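Local coordinates for flocculation protein FLO11 (Saccharomyces cerevisiae, PDB 4UYS) that mediates homotypic cell-cell adhesion between yeast cells by homophilic binding, through the adhesin domain that makes up this fragment of the cell-wall protein, at residues V39-D44 / N169-N174; I59-L64 / Y89-P94; I121-L126 / T142-S147. All blocks are in the same frame, centred on the assembly; numbering follows the deposited sequence. Where two conformers were deposited one is given.

Contact 1 (V39-D44 / N169-N174); sequences VSWVQD and NIDCDN. With NA (sodium ion), chain C.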
loop_
_atom_site.group_PDB
_atom_site.type_symbol
_atom_site.label_atom_id
_atom_site.label_comp_id
_atom_site.label_asym_id
_atom_site.label_seq_id
_atom_site.Cartn_x
_atom_site.Cartn_y
_atom_site.Cartn_z
ATOM N N VAL A 39 6.590 7.752 -8.206
ATOM C CA VAL A 39 6.727 8.768 -7.160
ATOM C C VAL A 39 7.075 10.075 -7.855
ATOM O O VAL A 39 8.015 10.085 -8.657
ATOM C CB VAL A 39 7.827 8.430 -6.144
ATOM C CG1 VAL A 39 8.026 9.571 -5.161
ATOM C CG2 VAL A 39 7.490 7.144 -5.415
ATOM N N SER A 40 6.372 11.155 -7.557
ATOM C CA SER A 40 6.746 12.478 -8.005
ATOM C C SER A 40 6.642 13.451 -6.833
ATOM O O SER A 40 5.852 13.257 -5.913
ATOM C CB SER A 40 5.922 12.943 -9.188
ATOM O OG SER A 40 4.555 12.889 -8.927
ATOM N N TRP A 41 7.499 14.454 -6.865
ATOM C CA TRP A 41 7.496 15.491 -5.841
ATOM C C TRP A 41 6.475 16.543 -6.206
ATOM O O TRP A 41 6.493 17.079 -7.314
ATOM C CB TRP A 41 8.902 16.075 -5.752
ATOM C CG TRP A 41 9.016 17.148 -4.709
ATOM C CD1 TRP A 41 8.641 17.073 -3.405
ATOM C CD2 TRP A 41 9.526 18.478 -4.892
ATOM N NE1 TRP A 41 8.918 18.254 -2.754
ATOM C CE2 TRP A 41 9.459 19.119 -3.656
ATOM C CE3 TRP A 41 10.070 19.171 -5.980
ATOM C CZ2 TRP A 41 9.893 20.433 -3.488
ATOM C CZ3 TRP A 41 10.492 20.491 -5.793
ATOM C CH2 TRP A 41 10.412 21.071 -4.565
ATOM N N VAL A 42 5.594 16.867 -5.267
ATOM C CA VAL A 42 4.578 17.896 -5.494
ATOM C C VAL A 42 5.122 19.267 -5.075
ATOM O O VAL A 42 5.234 20.169 -5.886
ATOM C CB VAL A 42 3.282 17.564 -4.739
ATOM C CG1 VAL A 42 2.217 18.599 -4.992
ATOM C CG2 VAL A 42 2.789 16.177 -5.148
ATOM N N GLN A 43 5.466 19.388 -3.813
ATOM C CA GLN A 43 6.001 20.624 -3.229
ATOM C C GLN A 43 6.352 20.283 -1.791
ATOM O O GLN A 43 5.857 19.301 -1.228
ATOM C CB GLN A 43 4.969 21.738 -3.241
ATOM C CG GLN A 43 3.721 21.410 -2.404
ATOM C CD GLN A 43 2.652 22.443 -2.400
ATOM O OE1 GLN A 43 2.800 23.487 -2.990
ATOM N NE2 GLN A 43 1.570 22.168 -1.681
ATOM N N ASP A 44 7.176 21.110 -1.161
ATOM C CA ASP A 44 7.449 20.956 0.258
ATOM C C ASP A 44 7.911 19.557 0.558
ATOM O O ASP A 44 8.878 19.089 -0.031
ATOM C CB ASP A 44 6.243 21.406 1.068
ATOM C CG ASP A 44 5.872 22.860 0.814
ATOM O OD1 ASP A 44 6.654 23.660 0.264
ATOM O OD2 ASP A 44 4.758 23.225 1.158
ATOM N N ASN A 169 14.437 9.634 -3.740
ATOM C CA ASN A 169 15.193 10.870 -3.585
ATOM C C ASN A 169 14.365 12.027 -3.046
ATOM O O ASN A 169 13.277 12.267 -3.498
ATOM C CB ASN A 169 15.870 11.264 -4.883
ATOM C CG ASN A 169 17.139 10.482 -5.180
ATOM O OD1 ASN A 169 17.285 9.327 -4.786
ATOM N ND2 ASN A 169 18.090 11.122 -5.861
ATOM N N ILE A 170 14.958 12.719 -2.085
ATOM C CA ILE A 170 14.370 13.948 -1.542
ATOM C C ILE A 170 14.098 14.909 -2.677
ATOM O O ILE A 170 14.948 15.152 -3.533
ATOM C CB ILE A 170 15.303 14.575 -0.486
ATOM C CG1 ILE A 170 15.517 13.616 0.695
ATOM C CG2 ILE A 170 14.797 15.949 -0.032
ATOM C CD1 ILE A 170 16.697 13.961 1.577
ATOM N N ASP A 171 12.879 15.447 -2.701
ATOM C CA ASP A 171 12.378 16.369 -3.726
ATOM C C ASP A 171 12.409 15.790 -5.129
ATOM O O ASP A 171 12.299 16.506 -6.107
ATOM C CB ASP A 171 13.110 17.728 -3.703
ATOM C CG ASP A 171 12.988 18.430 -2.391
ATOM O OD1 ASP A 171 12.104 18.075 -1.602
ATOM O OD2 ASP A 171 13.784 19.377 -2.181
ATOM N N CYS A 172 12.567 14.467 -5.240
ATOM C CA CYS A 172 12.844 13.852 -6.518
ATOM C C CYS A 172 13.960 14.515 -7.288
ATOM O O CYS A 172 13.941 14.600 -8.508
ATOM C CB CYS A 172 11.590 13.567 -7.335
ATOM S SG CYS A 172 10.459 12.395 -6.543
ATOM N N ASP A 173 14.957 14.985 -6.555
ATOM C CA ASP A 173 16.147 15.588 -7.170
ATOM C C ASP A 173 16.999 14.408 -7.629
ATOM O O ASP A 173 17.760 13.785 -6.862
ATOM C CB ASP A 173 16.964 16.418 -6.191
ATOM C CG ASP A 173 18.187 17.023 -6.851
ATOM O OD1 ASP A 173 18.553 16.603 -7.979
ATOM O OD2 ASP A 173 18.782 17.891 -6.202
ATOM N N ASN A 174 16.853 14.079 -8.906
ATOM C CA ASN A 174 17.455 12.863 -9.462
ATOM C C ASN A 174 18.949 12.944 -9.661
ATOM O O ASN A 174 19.560 11.972 -10.066
ATOM C CB ASN A 174 16.796 12.579 -10.798
ATOM C CG ASN A 174 15.375 12.106 -10.624
ATOM O OD1 ASN A 174 15.110 11.196 -9.828
ATOM N ND2 ASN A 174 14.458 12.713 -11.370
HETATM NA NA NA C . 3.110 21.508 2.587
HETATM O O HOH W 1 11.347 20.608 -0.112
#
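W41 and D171 meet by stacking. The backbone of D171 lies on the indole, its CA 3.7 Å from the centroid of the five-membered ring, a CH-pi contact over the face. The side chain then runs on beside the indole, with CB over the middle of the ring system and the carboxylate plane tilted 26° from the indole plane. W41 has CG anti to its own N (chi1 -179°), which carries the ring out beside D171. On the opposite face sits the CA of Q43, so the strand's own end backs the ring.

The polar contacts run through the indole N-H and one water. D171 OD1 lies above the ring rather than in line with the N-H, and W41 NE1 donates its hydrogen bond to D44 O instead, at 2.8 Å and 164°, within the ring plane. Water 1 joins the segments, lying 2.9 Å from D44 O and 3.0 Å from D171 OD1. At the other end of D44, OD2 binds a sodium ion at 2.8 Å.

Apolar contact comes from C172: its SG is 4.0 Å from V39 CG1, and its CB meets W41 CB at the same distance. That sulfur is disulfide-bonded to C8.

Y47 on the next strand, 46-55, meets the W41 ring and hydrogen-bonds D171 N through its hydroxyl. V42 and Q43 form a classic beta bulge against that strand. The contact thus joins the end of edge strand 32-43 to the loop after strand 166-169, and backbone hydrogen bonds from W41 to G5 and T6 add the N-terminal segment.

Contact 2 (I59-L64 / Y89-P94); sequences IDLKYL and YLIDNP. With NA (sodium ion), chain H.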
loop_
_atom_site.group_PDB
_atom_site.type_symbol
_atom_site.label_atom_id
_atom_site.label_comp_id
_atom_site.label_asym_id
_atom_site.label_seq_id
_atom_site.Cartn_x
_atom_site.Cartn_y
_atom_site.Cartn_z
ATOM N N ILE A 59 -10.432 -12.225 -6.901
ATOM C CA ILE A 59 -11.652 -12.147 -6.112
ATOM C C ILE A 59 -12.551 -11.129 -6.785
ATOM O O ILE A 59 -12.237 -9.956 -6.879
ATOM C CB ILE A 59 -11.371 -11.802 -4.640
ATOM C CG1 ILE A 59 -10.465 -12.849 -4.004
ATOM C CG2 ILE A 59 -12.680 -11.632 -3.887
ATOM C CD1 ILE A 59 -10.056 -12.542 -2.592
ATOM N N ASP A 60 -13.703 -11.604 -7.252
ATOM C CA ASP A 60 -14.669 -10.761 -7.922
ATOM C C ASP A 60 -15.100 -9.616 -7.031
ATOM O O ASP A 60 -15.240 -9.771 -5.813
ATOM C CB ASP A 60 -15.856 -11.646 -8.320
ATOM C CG ASP A 60 -16.773 -10.948 -9.274
ATOM O OD1 ASP A 60 -16.550 -11.008 -10.499
ATOM O OD2 ASP A 60 -17.684 -10.268 -8.794
ATOM N N LEU A 61 -15.340 -8.485 -7.661
ATOM C CA LEU A 61 -15.780 -7.308 -6.954
ATOM C C LEU A 61 -17.047 -7.542 -6.128
ATOM O O LEU A 61 -17.228 -6.872 -5.115
ATOM C CB LEU A 61 -15.994 -6.191 -7.941
ATOM C CG LEU A 61 -16.256 -4.794 -7.372
ATOM C CD1 LEU A 61 -15.053 -4.295 -6.575
ATOM C CD2 LEU A 61 -16.591 -3.873 -8.526
ATOM N N LYS A 62 -17.896 -8.500 -6.514
ATOM C CA LYS A 62 -19.137 -8.728 -5.799
ATOM C C LYS A 62 -18.898 -9.054 -4.327
ATOM O O LYS A 62 -19.758 -8.844 -3.478
ATOM C CB LYS A 62 -19.963 -9.843 -6.463
ATOM C CG LYS A 62 -19.441 -11.252 -6.257
ATOM C CD LYS A 62 -20.153 -12.271 -7.145
ATOM C CE LYS A 62 -19.594 -13.660 -6.983
ATOM N NZ LYS A 62 -20.159 -14.604 -7.982
ATOM N N TYR A 63 -17.741 -9.650 -4.027
ATOM C CA TYR A 63 -17.434 -10.027 -2.638
ATOM C C TYR A 63 -17.025 -8.868 -1.727
ATOM O O TYR A 63 -16.954 -9.022 -0.518
ATOM C CB TYR A 63 -16.311 -11.072 -2.590
ATOM C CG TYR A 63 -16.646 -12.396 -3.267
ATOM C CD1 TYR A 63 -17.455 -13.337 -2.651
ATOM C CD2 TYR A 63 -16.165 -12.703 -4.531
ATOM C CE1 TYR A 63 -17.734 -14.552 -3.277
ATOM C CE2 TYR A 63 -16.437 -13.902 -5.147
ATOM C CZ TYR A 63 -17.253 -14.813 -4.531
ATOM O OH TYR A 63 -17.522 -15.980 -5.197
ATOM N N LEU A 64 -16.711 -7.717 -2.310
ATOM C CA LEU A 64 -16.135 -6.600 -1.568
ATOM C C LEU A 64 -17.208 -5.663 -0.997
ATOM O O LEU A 64 -18.157 -5.321 -1.682
ATOM C CB LEU A 64 -15.231 -5.793 -2.511
ATOM C CG LEU A 64 -14.383 -4.704 -1.861
ATOM C CD1 LEU A 64 -13.339 -5.270 -0.930
ATOM C CD2 LEU A 64 -13.745 -3.838 -2.939
ATOM N N TYR A 89 -16.497 4.257 -5.601
ATOM C CA TYR A 89 -16.341 3.118 -6.495
ATOM C C TYR A 89 -15.198 3.380 -7.457
ATOM O O TYR A 89 -15.411 3.671 -8.623
ATOM C CB TYR A 89 -17.660 2.810 -7.210
ATOM C CG TYR A 89 -18.841 2.739 -6.271
ATOM C CD1 TYR A 89 -19.057 1.626 -5.474
ATOM C CD2 TYR A 89 -19.718 3.799 -6.143
ATOM C CE1 TYR A 89 -20.109 1.545 -4.598
ATOM C CE2 TYR A 89 -20.781 3.718 -5.277
ATOM C CZ TYR A 89 -20.973 2.588 -4.523
ATOM O OH TYR A 89 -22.028 2.547 -3.651
ATOM N N LEU A 90 -13.982 3.370 -6.942
ATOM C CA LEU A 90 -12.829 3.829 -7.723
ATOM C C LEU A 90 -11.994 2.718 -8.273
ATOM O O LEU A 90 -11.152 2.967 -9.141
ATOM C CB LEU A 90 -11.987 4.813 -6.915
ATOM C CG LEU A 90 -12.718 6.115 -6.578
ATOM C CD1 LEU A 90 -11.867 6.888 -5.588
ATOM C CD2 LEU A 90 -13.067 6.890 -7.831
ATOM N N ILE A 91 -12.187 1.495 -7.796
ATOM C CA ILE A 91 -11.468 0.351 -8.287
ATOM C C ILE A 91 -12.478 -0.722 -8.708
ATOM O O ILE A 91 -13.572 -0.810 -8.144
ATOM C CB ILE A 91 -10.484 -0.221 -7.230
ATOM C CG1 ILE A 91 -11.162 -0.686 -5.935
ATOM C CG2 ILE A 91 -9.422 0.811 -6.907
ATOM C CD1 ILE A 91 -11.348 -2.186 -5.796
ATOM N N ASP A 92 -12.089 -1.576 -9.654
ATOM C CA ASP A 92 -13.017 -2.589 -10.088
ATOM C C ASP A 92 -12.574 -4.011 -9.773
ATOM O O ASP A 92 -13.303 -4.945 -10.065
ATOM C CB ASP A 92 -13.388 -2.456 -11.550
ATOM C CG ASP A 92 -12.232 -2.610 -12.460
ATOM O OD1 ASP A 92 -11.175 -3.080 -12.014
ATOM O OD2 ASP A 92 -12.401 -2.238 -13.650
ATOM N N ASN A 93 -11.429 -4.176 -9.112
ATOM C CA ASN A 93 -10.886 -5.484 -8.794
ATOM C C ASN A 93 -10.042 -5.350 -7.533
ATOM O O ASN A 93 -8.946 -4.802 -7.579
ATOM C CB ASN A 93 -10.037 -6.028 -9.966
ATOM C CG ASN A 93 -9.515 -7.422 -9.732
ATOM O OD1 ASN A 93 -9.509 -7.924 -8.615
ATOM N ND2 ASN A 93 -9.039 -8.040 -10.799
ATOM N N PRO A 94 -10.518 -5.889 -6.399
ATOM C CA PRO A 94 -9.787 -5.744 -5.158
ATOM C C PRO A 94 -8.504 -6.574 -5.089
ATOM O O PRO A 94 -7.726 -6.441 -4.154
ATOM C CB PRO A 94 -10.793 -6.175 -4.105
ATOM C CG PRO A 94 -11.645 -7.164 -4.800
ATOM C CD PRO A 94 -11.779 -6.625 -6.198
HETATM NA NA NA H . -15.958 0.064 -8.996
HETATM O O HOH W 2 -13.932 -7.711 -10.327
HETATM O O HOH W 3 -18.474 -0.627 -9.109
#
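Two loops of the Flo11 domain pack together here: the turn leading into strand 64-70, with a short 3-10 segment at 61-63, and the loop running from strand 88-89 towards strand 96-104. P94 packs from 89-94 into 59-64. Its CD lies 3.4 Å from I59 O and 4.0 Å from L61 CD1, while on L64 it is CB that packs, 3.9 Å from CD2. L64 runs antiparallel alongside P94 and lies square across I91, CD2 on CD1.

L61 turns CG anti to its N (chi1 -171°), which sets the side chain against D92 O: CB is 3.6 Å from D92 O, and CD1 reaches on towards I91 and P94. With an alanine in place of L61, CG and both methyls are gone, which would probably leave a gap beside P94 CD and D92 O, with I91 CD1 resting on L64 alone among the two segments.

No direct hydrogen bond links the segments. Water 2 does that work, accepting from L61 N at 3.1 Å and donating to D92 O at 2.8 Å. Within 59-64, D60 OD2 takes the N-H of K62 in an Asx turn. A sodium ion binds I91 O at 2.7 Å and also holds water 3. Y125 of strand 120-125 packs on I59, L64 and P94, and T95 OG1 bonds both I59 N and N93 OD1.

The chemistry is apolar at the core, with the polar links made by water 2 and by T95 just outside, so the loops' relative position probably depends much on P94 fitting against L61 and L64.

Contact 3 (I121-L126 / T142-S147); sequences IQFEYL and TSFDLS. With NA (sodium ion), chain E.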
loop_
_atom_site.group_PDB
_atom_site.type_symbol
_atom_site.label_atom_id
_atom_site.label_comp_id
_atom_site.label_asym_id
_atom_site.label_seq_id
_atom_site.Cartn_x
_atom_site.Cartn_y
_atom_site.Cartn_z
ATOM N N ILE A 121 -3.601 -1.066 4.339
ATOM C CA ILE A 121 -4.742 -1.180 3.447
ATOM C C ILE A 121 -5.758 -2.076 4.139
ATOM O O ILE A 121 -5.456 -3.206 4.507
ATOM C CB ILE A 121 -4.352 -1.718 2.076
ATOM C CG1 ILE A 121 -3.208 -0.889 1.484
ATOM C CG2 ILE A 121 -5.586 -1.740 1.170
ATOM C CD1 ILE A 121 -2.806 -1.277 0.086
ATOM N N GLN A 122 -6.951 -1.535 4.361
ATOM C CA GLN A 122 -8.026 -2.199 5.077
ATOM C C GLN A 122 -9.037 -2.771 4.094
ATOM O O GLN A 122 -9.667 -2.029 3.333
ATOM C CB GLN A 122 -8.700 -1.222 6.008
ATOM C CG GLN A 122 -9.769 -1.853 6.864
ATOM C CD GLN A 122 -10.226 -0.949 8.000
ATOM O OE1 GLN A 122 -9.568 0.045 8.373
ATOM N NE2 GLN A 122 -11.384 -1.250 8.535
ATOM N N PHE A 123 -9.153 -4.101 4.100
ATOM C CA PHE A 123 -10.074 -4.836 3.259
ATOM C C PHE A 123 -11.239 -5.318 4.131
ATOM O O PHE A 123 -11.041 -5.915 5.199
ATOM C CB PHE A 123 -9.398 -6.092 2.689
ATOM C CG PHE A 123 -8.320 -5.835 1.688
ATOM C CD1 PHE A 123 -7.051 -5.411 2.070
ATOM C CD2 PHE A 123 -8.559 -6.053 0.334
ATOM C CE1 PHE A 123 -6.050 -5.248 1.123
ATOM C CE2 PHE A 123 -7.554 -5.891 -0.612
ATOM C CZ PHE A 123 -6.304 -5.483 -0.207
ATOM N N GLU A 124 -12.450 -5.114 3.633
ATOM C CA GLU A 124 -13.659 -5.667 4.223
ATOM C C GLU A 124 -14.455 -6.381 3.126
ATOM O O GLU A 124 -15.131 -5.738 2.309
ATOM C CB GLU A 124 -14.493 -4.538 4.871
ATOM C CG GLU A 124 -13.742 -3.777 5.969
ATOM C CD GLU A 124 -13.264 -4.541 7.188
ATOM O OE1 GLU A 124 -13.718 -5.674 7.383
ATOM O OE2 GLU A 124 -12.381 -4.071 7.959
ATOM N N TYR A 125 -14.350 -7.708 3.121
ATOM C CA TYR A 125 -15.140 -8.575 2.238
ATOM C C TYR A 125 -16.346 -9.151 2.976
ATOM O O TYR A 125 -16.270 -9.301 4.194
ATOM C CB TYR A 125 -14.277 -9.710 1.739
ATOM C CG TYR A 125 -13.152 -9.337 0.816
ATOM C CD1 TYR A 125 -13.372 -9.135 -0.531
ATOM C CD2 TYR A 125 -11.840 -9.248 1.267
ATOM C CE1 TYR A 125 -12.321 -8.925 -1.411
ATOM C CE2 TYR A 125 -10.794 -9.013 0.384
ATOM C CZ TYR A 125 -11.026 -8.845 -0.953
ATOM O OH TYR A 125 -10.021 -8.612 -1.852
ATOM N N LEU A 126 -17.391 -9.477 2.229
ATOM C CA LEU A 126 -18.456 -10.347 2.726
ATOM C C LEU A 126 -19.241 -9.688 3.831
ATOM O O LEU A 126 -19.871 -10.335 4.642
ATOM C CB LEU A 126 -17.886 -11.706 3.208
ATOM C CG LEU A 126 -18.513 -12.967 2.649
ATOM C CD1 LEU A 126 -18.486 -12.977 1.132
ATOM C CD2 LEU A 126 -17.802 -14.109 3.300
ATOM N N THR A 142 -11.697 -12.554 5.946
ATOM C CA THR A 142 -12.481 -11.613 5.157
ATOM C C THR A 142 -12.310 -10.168 5.548
ATOM O O THR A 142 -12.609 -9.315 4.727
ATOM C CB THR A 142 -13.983 -11.970 5.213
ATOM O OG1 THR A 142 -14.408 -12.015 6.570
ATOM C CG2 THR A 142 -14.253 -13.268 4.541
ATOM N N SER A 143 -11.811 -9.905 6.757
ATOM C CA SER A 143 -11.700 -8.559 7.325
ATOM C C SER A 143 -10.310 -8.365 7.908
ATOM O O SER A 143 -10.005 -8.953 8.961
ATOM C CB SER A 143 -12.730 -8.423 8.439
ATOM O OG SER A 143 -12.475 -7.241 9.154
ATOM N N PHE A 144 -9.462 -7.587 7.234
ATOM C CA PHE A 144 -8.052 -7.561 7.590
ATOM C C PHE A 144 -7.412 -6.278 7.099
ATOM O O PHE A 144 -7.921 -5.620 6.195
ATOM C CB PHE A 144 -7.284 -8.784 7.055
ATOM C CG PHE A 144 -7.382 -8.951 5.569
ATOM C CD1 PHE A 144 -8.402 -9.699 4.980
ATOM C CD2 PHE A 144 -6.444 -8.360 4.736
ATOM C CE1 PHE A 144 -8.496 -9.828 3.602
ATOM C CE2 PHE A 144 -6.534 -8.508 3.373
ATOM C CZ PHE A 144 -7.545 -9.234 2.805
ATOM N N ASP A 145 -6.280 -5.961 7.722
ATOM C CA ASP A 145 -5.426 -4.843 7.316
ATOM C C ASP A 145 -4.083 -5.428 6.936
ATOM O O ASP A 145 -3.567 -6.337 7.599
ATOM C CB ASP A 145 -5.164 -3.909 8.516
ATOM C CG ASP A 145 -6.384 -3.192 9.031
ATOM O OD1 ASP A 145 -7.432 -3.255 8.378
ATOM O OD2 ASP A 145 -6.230 -2.533 10.089
ATOM N N LEU A 146 -3.530 -4.908 5.842
ATOM C CA LEU A 146 -2.179 -5.238 5.367
ATOM C C LEU A 146 -1.285 -4.018 5.486
ATOM O O LEU A 146 -1.662 -2.933 5.020
ATOM C CB LEU A 146 -2.207 -5.728 3.937
ATOM C CG LEU A 146 -3.065 -6.986 3.726
ATOM C CD1 LEU A 146 -2.988 -7.400 2.270
ATOM C CD2 LEU A 146 -2.664 -8.115 4.647
ATOM N N SER A 147 -0.134 -4.176 6.109
ATOM C CA SER A 147 0.746 -3.073 6.453
ATOM C C SER A 147 2.017 -3.032 5.640
ATOM O O SER A 147 2.557 -4.096 5.275
ATOM C CB SER A 147 1.112 -3.147 7.924
ATOM O OG SER A 147 1.846 -4.324 8.184
HETATM NA NA NA E . -9.636 -4.708 9.384
HETATM O O HOH W 4 -15.700 -9.738 6.863
HETATM O O HOH W 5 -9.996 -6.693 11.152
HETATM O O HOH W 6 -10.094 -2.927 11.513
#
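F123 and F144 are a hydrogen-bonded pair across two antiparallel strands. Their rings are nearly parallel (19°) but slid, barely overlapping, with F123 CD1 3.4 Å from F144 CE2. F123 CB sits over the F144 face, 3.9 Å from its centroid. F144 has CG between its N and carbonyl carbon (chi1 57°), which brings its ring against F123 CB and within 4.0 Å of Y125 CE2 at CE1. L146 CD1, on the same face, closes on F123 CE1.

Polar side chains occupy the other face. In one of two conformers, S143 OG donates to the syn lone pair of E124 OE1 at 2.7 Å, and Q122 NE2 donates to the anti lone pair of OE2. Alongside Q122, D145 OD1 binds a sodium ion at 2.8 Å, with waters 5 and 6 as further ligands.

Backbone bonds such as F123 N to F144 O (2.9 Å) fix the register. Outside, strand 64-70 flanks 120-125, Y32 meets the F123 ring and bonds Y125 OH, and Q127 NE2 is a second donor to E124 OE1.

One face is thus apolar, largely aromatic and buried, while the E124 and D145 carboxylates on the other probably have their charge eased by hydrogen bonds and sodium.

How the contacts relate
From the N terminus, the chain enters contact 1 at 39-44 and does not close it until 169-174, so contacts 2 and 3 both fall within its span. They follow in series: 59-64 meets 89-94, and only later does 121-126 meet 142-147. Contact 1 lies across the chain's centre from the other two, its centre about 32 Å from that of contact 2 and 31 Å from that of contact 3. It ties the three-stranded sheet of 32-43 to the C-terminal loop. Contacts 2 and 3 touch: Y63 O and L126 N probably hydrogen-bond, and P94 packs on Y125, joining the loops to strand 120-125, the next-to-last of the five-stranded sheet.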